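Local coordinates for protein dITP/XTP pyrophosphatase (Mycobacteroides abscessus, PDB 6WWD) that probably hydrolyses the non-canonical purine nucleotides XTP, dITP and ITP to their monophosphates and diphosphate, cleansing the nucleotide pool as a magnesium-dependent homodimer, at residues T102-L105 and L106-S110; D111-D114 and E115-G118. All blocks are in the same frame, centred on the assembly; numbering follows the deposited sequence.

Contact 1: residues T102-L105 and L106-S110; sequences TALL and LAQLS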
ATOM      1  N   THR D 102      13.426 -13.155 -16.084  1.00 17.22           N
ATOM      2  CA  THR D 102      12.982 -12.218 -17.111  1.00 19.02           C
ATOM      3  C   THR D 102      11.883 -12.820 -17.983  1.00 20.56           C
ATOM      4  O   THR D 102      10.892 -12.149 -18.292  1.00 17.39           O
ATOM      5  CB  THR D 102      14.192 -11.789 -17.953  1.00 20.95           C
ATOM      6  OG1 THR D 102      14.987 -10.872 -17.190  1.00 23.62           O
ATOM      7  CG2 THR D 102      13.777 -11.150 -19.281  1.00 18.38           C
ATOM      8  N   ALA D 103      12.037 -14.085 -18.389  1.00 20.94           N
ATOM      9  CA  ALA D 103      10.996 -14.730 -19.186  1.00 18.21           C
ATOM     10  C   ALA D 103       9.688 -14.851 -18.401  1.00 20.73           C
ATOM     11  O   ALA D 103       8.605 -14.655 -18.957  1.00 23.82           O
ATOM     12  CB  ALA D 103      11.474 -16.103 -19.664  1.00 21.64           C
ATOM     13  N   LEU D 104       9.763 -15.180 -17.110  1.00 19.36           N
ATOM     14  CA  LEU D 104       8.543 -15.247 -16.312  1.00 20.13           C
ATOM     15  C   LEU D 104       7.856 -13.885 -16.249  1.00 17.23           C
ATOM     16  O   LEU D 104       6.635 -13.780 -16.412  1.00 15.82           O
ATOM     17  CB  LEU D 104       8.852 -15.765 -14.901  1.00 18.34           C
ATOM     18  CG  LEU D 104       7.689 -15.713 -13.885  1.00 13.41           C
ATOM     19  CD1 LEU D 104       6.463 -16.548 -14.356  1.00 14.52           C
ATOM     20  CD2 LEU D 104       8.160 -16.117 -12.477  1.00 13.30           C
ATOM     21  N   LEU D 105       8.620 -12.832 -15.979  1.00 18.62           N
ATOM     22  CA  LEU D 105       8.023 -11.502 -15.873  1.00 13.78           C
ATOM     23  C   LEU D 105       7.303 -11.115 -17.162  1.00 17.32           C
ATOM     24  O   LEU D 105       6.153 -10.650 -17.131  1.00 16.87           O
ATOM     25  CB  LEU D 105       9.099 -10.477 -15.523  1.00 14.14           C
ATOM     26  CG  LEU D 105       8.576  -9.058 -15.318  1.00 15.01           C
ATOM     27  CD1 LEU D 105       7.515  -9.069 -14.263  1.00 15.00           C
ATOM     28  CD2 LEU D 105       9.699  -8.164 -14.879  1.00 18.18           C
ATOM     29  N   LEU D 106       7.974 -11.288 -18.310  1.00 16.32           N
ATOM     30  CA  LEU D 106       7.340 -11.000 -19.597  1.00 17.38           C
ATOM     31  C   LEU D 106       6.066 -11.802 -19.784  1.00 18.61           C
ATOM     32  O   LEU D 106       5.048 -11.266 -20.239  1.00 17.39           O
ATOM     33  CB  LEU D 106       8.283 -11.301 -20.761  1.00 17.09           C
ATOM     34  CG  LEU D 106       9.467 -10.380 -21.021  1.00 25.04           C
ATOM     35  CD1 LEU D 106      10.170 -10.822 -22.303  1.00 23.37           C
ATOM     36  CD2 LEU D 106       8.964  -8.949 -21.128  1.00 19.71           C
ATOM     37  N   ALA D 107       6.124 -13.107 -19.492  1.00 18.61           N
ATOM     38  CA  ALA D 107       4.954 -13.957 -19.684  1.00 25.32           C
ATOM     39  C   ALA D 107       3.823 -13.537 -18.761  1.00 19.02           C
ATOM     40  O   ALA D 107       2.653 -13.547 -19.162  1.00 19.25           O
ATOM     41  CB  ALA D 107       5.310 -15.427 -19.458  1.00 18.39           C
ATOM     42  N   GLN D 108       4.151 -13.181 -17.514  1.00 17.33           N
ATOM     43  CA  GLN D 108       3.117 -12.732 -16.583  1.00 15.45           C
ATOM     44  C   GLN D 108       2.412 -11.491 -17.111  1.00 17.81           C
ATOM     45  O   GLN D 108       1.189 -11.357 -16.974  1.00 18.77           O
ATOM     46  CB  GLN D 108       3.719 -12.459 -15.194  1.00 15.38           C
ATOM     47  CG  GLN D 108       4.108 -13.717 -14.396  1.00 15.22           C
ATOM     48  CD  GLN D 108       4.758 -13.389 -13.066  1.00 14.35           C
ATOM     49  OE1 GLN D 108       5.539 -12.455 -12.969  1.00 13.08           O
ATOM     50  NE2 GLN D 108       4.429 -14.152 -12.037  1.00 12.85           N
ATOM     51  N   LEU D 109       3.157 -10.602 -17.770  1.00 16.00           N
ATOM     52  CA  LEU D 109       2.643  -9.327 -18.241  1.00 22.40           C
ATOM     53  C   LEU D 109       2.238  -9.340 -19.722  1.00 20.80           C
ATOM     54  O   LEU D 109       1.935  -8.283 -20.274  1.00 19.09           O
ATOM     55  CB  LEU D 109       3.704  -8.248 -18.002  1.00 16.56           C
ATOM     56  CG  LEU D 109       4.261  -8.036 -16.588  1.00 14.06           C
ATOM     57  CD1 LEU D 109       5.258  -6.878 -16.634  1.00 17.95           C
ATOM     58  CD2 LEU D 109       3.187  -7.753 -15.562  1.00 17.19           C
ATOM     59  N   SER D 110       2.153 -10.510 -20.356  1.00 20.67           N
ATOM     60  CA  SER D 110       2.141 -10.539 -21.815  1.00 23.57           C
ATOM     61  C   SER D 110       0.946  -9.828 -22.425  1.00 32.38           C
ATOM     62  O   SER D 110       1.005  -9.440 -23.597  1.00 33.92           O
ATOM     63  CB  SER D 110       2.178 -11.979 -22.323  1.00 25.88           C
ATOM     64  OG  SER D 110       0.960 -12.620 -22.032  1.00 36.37           O
TER
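L104 with Q108 and L105 with L109 are the side-chain pairs that meet along the last turn of the alpha-helix 98-108 and just past its end in this HAM1-family enzyme, each four residues apart. Between L104 and Q108 the leucine supplies its branch end: CD1 of L104 lies 3.7 Å from CG of Q108, and the two chains pass at a slant. With CG anti to the backbone N (chi1 172°), L104 carries CD1 forward along the helix to meet an extended glutamine. Q108 ends in an amide whose two atoms are gripped separately: OE1 accepts from the indole NE1 of W91 of the same chain, while NE2 donates to the backbone O of W91 of the second subunit. The amide is thereby fixed in rotation and its buried polar ends are satisfied, one within the chain and the other across the subunit interface.

L105 and L109 form the second pair, on the buried side of the helix. L105 rests on L75 and on the loop residue L80, L109 on V77 and I145; through L75, V77 and I145 the pair seats on strands 67-77 and 134-145. The helical evidence is the i to i+4 series of backbone bonds, of which Q108 N to L104 O is the shortest at 2.8 Å. The last of them, L109 N to L105 O, is more bent (143° at the hydrogen), consistent with the backbone leaving the helical conformation at L109. Where the helix ends, the two leucines still touch at a slant, CD1 of L105 lying 3.9 Å from CD1 of L109.

Contact 2: residues D111-D114 and E115-G118; sequences DIPD and ERRG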
ATOM      1  N   ASP D 111      -0.133  -9.630 -21.681  1.00 33.82           N
ATOM      2  CA  ASP D 111      -1.301  -8.992 -22.265  1.00 37.47           C
ATOM      3  C   ASP D 111      -1.549  -7.581 -21.739  1.00 34.52           C
ATOM      4  O   ASP D 111      -2.590  -6.989 -22.043  1.00 37.78           O
ATOM      5  CB  ASP D 111      -2.521  -9.890 -22.062  1.00 43.52           C
ATOM      6  CG  ASP D 111      -2.359 -11.235 -22.763  1.00 49.05           C
ATOM      7  OD1 ASP D 111      -2.018 -11.220 -23.967  1.00 42.88           O
ATOM      8  OD2 ASP D 111      -2.580 -12.295 -22.131  1.00 48.10           O
ATOM      9  N   ILE D 112      -0.605  -7.010 -21.002  1.00 31.20           N
ATOM     10  CA  ILE D 112      -0.801  -5.734 -20.325  1.00 29.96           C
ATOM     11  C   ILE D 112      -0.428  -4.614 -21.291  1.00 28.94           C
ATOM     12  O   ILE D 112       0.699  -4.615 -21.810  1.00 28.67           O
ATOM     13  CB  ILE D 112       0.025  -5.648 -19.038  1.00 23.91           C
ATOM     14  CG1 ILE D 112      -0.295  -6.835 -18.120  1.00 26.33           C
ATOM     15  CG2 ILE D 112      -0.247  -4.341 -18.332  1.00 29.05           C
ATOM     16  CD1 ILE D 112      -1.797  -7.188 -18.063  1.00 28.51           C
ATOM     17  N   PRO D 113      -1.321  -3.660 -21.557  1.00 32.04           N
ATOM     18  CA  PRO D 113      -1.007  -2.579 -22.498  1.00 33.97           C
ATOM     19  C   PRO D 113       0.071  -1.649 -21.957  1.00 33.60           C
ATOM     20  O   PRO D 113       0.261  -1.522 -20.748  1.00 27.65           O
ATOM     21  CB  PRO D 113      -2.343  -1.849 -22.658  1.00 36.19           C
ATOM     22  CG  PRO D 113      -3.115  -2.192 -21.431  1.00 35.70           C
ATOM     23  CD  PRO D 113      -2.697  -3.573 -21.042  1.00 32.14           C
ATOM     24  N   ASP D 114       0.768  -0.979 -22.891  1.00 36.59           N
ATOM     25  CA  ASP D 114       1.958  -0.189 -22.552  1.00 34.88           C
ATOM     26  C   ASP D 114       1.709   0.755 -21.391  1.00 34.49           C
ATOM     27  O   ASP D 114       2.530   0.843 -20.472  1.00 31.94           O
ATOM     28  CB  ASP D 114       2.445   0.628 -23.753  1.00 39.45           C
ATOM     29  CG  ASP D 114       3.154  -0.208 -24.810  1.00 44.21           C
ATOM     30  OD1 ASP D 114       3.726  -1.278 -24.499  1.00 41.45           O
ATOM     31  OD2 ASP D 114       3.174   0.244 -25.970  1.00 62.54           O
ATOM     32  N   GLU D 115       0.557   1.428 -21.392  1.00 41.14           N
ATOM     33  CA  GLU D 115       0.261   2.442 -20.386  1.00 36.76           C
ATOM     34  C   GLU D 115       0.274   1.887 -18.975  1.00 35.82           C
ATOM     35  O   GLU D 115       0.478   2.649 -18.024  1.00 43.69           O
ATOM     36  CB  GLU D 115      -1.100   3.083 -20.664  1.00 44.42           C
ATOM     37  CG  GLU D 115      -1.290   3.590 -22.090  1.00 56.03           C
ATOM     38  CD  GLU D 115      -1.686   2.496 -23.072  1.00 59.27           C
ATOM     39  OE1 GLU D 115      -1.016   2.373 -24.121  1.00 62.96           O
ATOM     40  OE2 GLU D 115      -2.664   1.764 -22.795  1.00 56.06           O
ATOM     41  N   ARG D 116       0.077   0.581 -18.814  1.00 31.91           N
ATOM     42  CA  ARG D 116       0.010  -0.041 -17.498  1.00 28.05           C
ATOM     43  C   ARG D 116       1.227  -0.910 -17.214  1.00 22.58           C
ATOM     44  O   ARG D 116       1.233  -1.672 -16.240  1.00 18.54           O
ATOM     45  CB  ARG D 116      -1.287  -0.838 -17.390  1.00 34.73           C
ATOM     46  CG  ARG D 116      -2.508   0.051 -17.679  1.00 33.02           C
ATOM     47  CD  ARG D 116      -3.778  -0.736 -17.967  1.00 34.50           C
ATOM     48  NE  ARG D 116      -4.025  -1.792 -16.991  1.00 34.76           N
ATOM     49  CZ  ARG D 116      -4.863  -2.809 -17.187  1.00 38.32           C
ATOM     50  NH1 ARG D 116      -5.552  -2.906 -18.325  1.00 32.50           N
ATOM     51  NH2 ARG D 116      -5.012  -3.733 -16.240  1.00 34.04           N
ATOM     52  N   ARG D 117       2.270  -0.796 -18.029  1.00 20.08           N
ATOM     53  CA  ARG D 117       3.479  -1.572 -17.837  1.00 20.17           C
ATOM     54  C   ARG D 117       4.521  -0.850 -16.986  1.00 15.85           C
ATOM     55  O   ARG D 117       5.699  -1.191 -17.065  1.00 14.98           O
ATOM     56  CB  ARG D 117       4.062  -1.966 -19.199  1.00 20.63           C
ATOM     57  CG  ARG D 117       3.104  -2.776 -20.080  1.00 23.53           C
ATOM     58  CD  ARG D 117       3.738  -3.177 -21.411  1.00 27.28           C
ATOM     59  NE  ARG D 117       4.757  -4.210 -21.196  1.00 18.98           N
ATOM     60  CZ  ARG D 117       4.510  -5.511 -21.080  1.00 24.50           C
ATOM     61  NH1 ARG D 117       3.268  -5.985 -21.177  1.00 23.27           N
ATOM     62  NH2 ARG D 117       5.514  -6.341 -20.869  1.00 19.51           N
ATOM     63  N   GLY D 118       4.108   0.129 -16.175  1.00 15.71           N
ATOM     64  CA  GLY D 118       5.067   0.911 -15.405  1.00 14.73           C
ATOM     65  C   GLY D 118       5.849   0.075 -14.403  1.00 13.00           C
ATOM     66  O   GLY D 118       5.347  -0.895 -13.833  1.00 13.22           O
TER
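The loop joining helix 98-108 to strand 118-128 turns back on itself through a short 3-10 turn at D114 and E115, and R117 reaches back past the turn to I112. Two backbone bonds of i to i+3 spacing define the turn: R116 N donates to P113 O at 2.9 Å, and R117 N to D114 O at 3.0 Å.

The R117 chain bends at chi3 (71°), which carries the guanidinium round to the backbone of I112; there NH1 donates to I112 O at 3.0 Å. This bond is in plane for both groups, meeting a lone pair of the carbonyl and lying 3° out of the guanidinium plane. Further bonds from NE to I145 O, NH1 to L109 O and NH2 to A146 O hold the flat group against rotation. The carboxylate of D114 is turned 82° from that guanidinium and makes its salt bridge with R147 instead; OD1 of D114 lies 3.6 Å from CD of R117, whose NE is near in charge but directs no N-H at it.

On P113, the ring carbon CG packs 3.8 Å from CD of R116 as the two side chains cross at a slant. I112 meets R116 from another direction, its CG2 lying 3.8 Å from CB of R116. Beyond these contacts, NH2 of R116 donates to P43 O and T45 OG1 of the second subunit. In the fold, the loop thus lies between the end of helix 98-108 and the start of strand 118-128, with R117 tying it to strand 134-145.

Overall arrangement
The two contacts follow one another along the chain: contact 1 finishes helix 98-108 and contact 2 forms the loop that leads into strand 118-128 of the mixed sheet. Their centres are 12 Å apart, on the same side of the chain's centre, and a probable hydrogen bond from NH1 of R117 to L109 O (2.8 Å) ties the loop to the helix end. Strand 134-145 is a shared neighbour, through I145. Both contacts also reach the second subunit, 102-110 meeting R90 and W91 of that subunit and 111-118 its P43 and T45, which places this helix-to-strand connection at an interface between subunits, consistent with the homodimer.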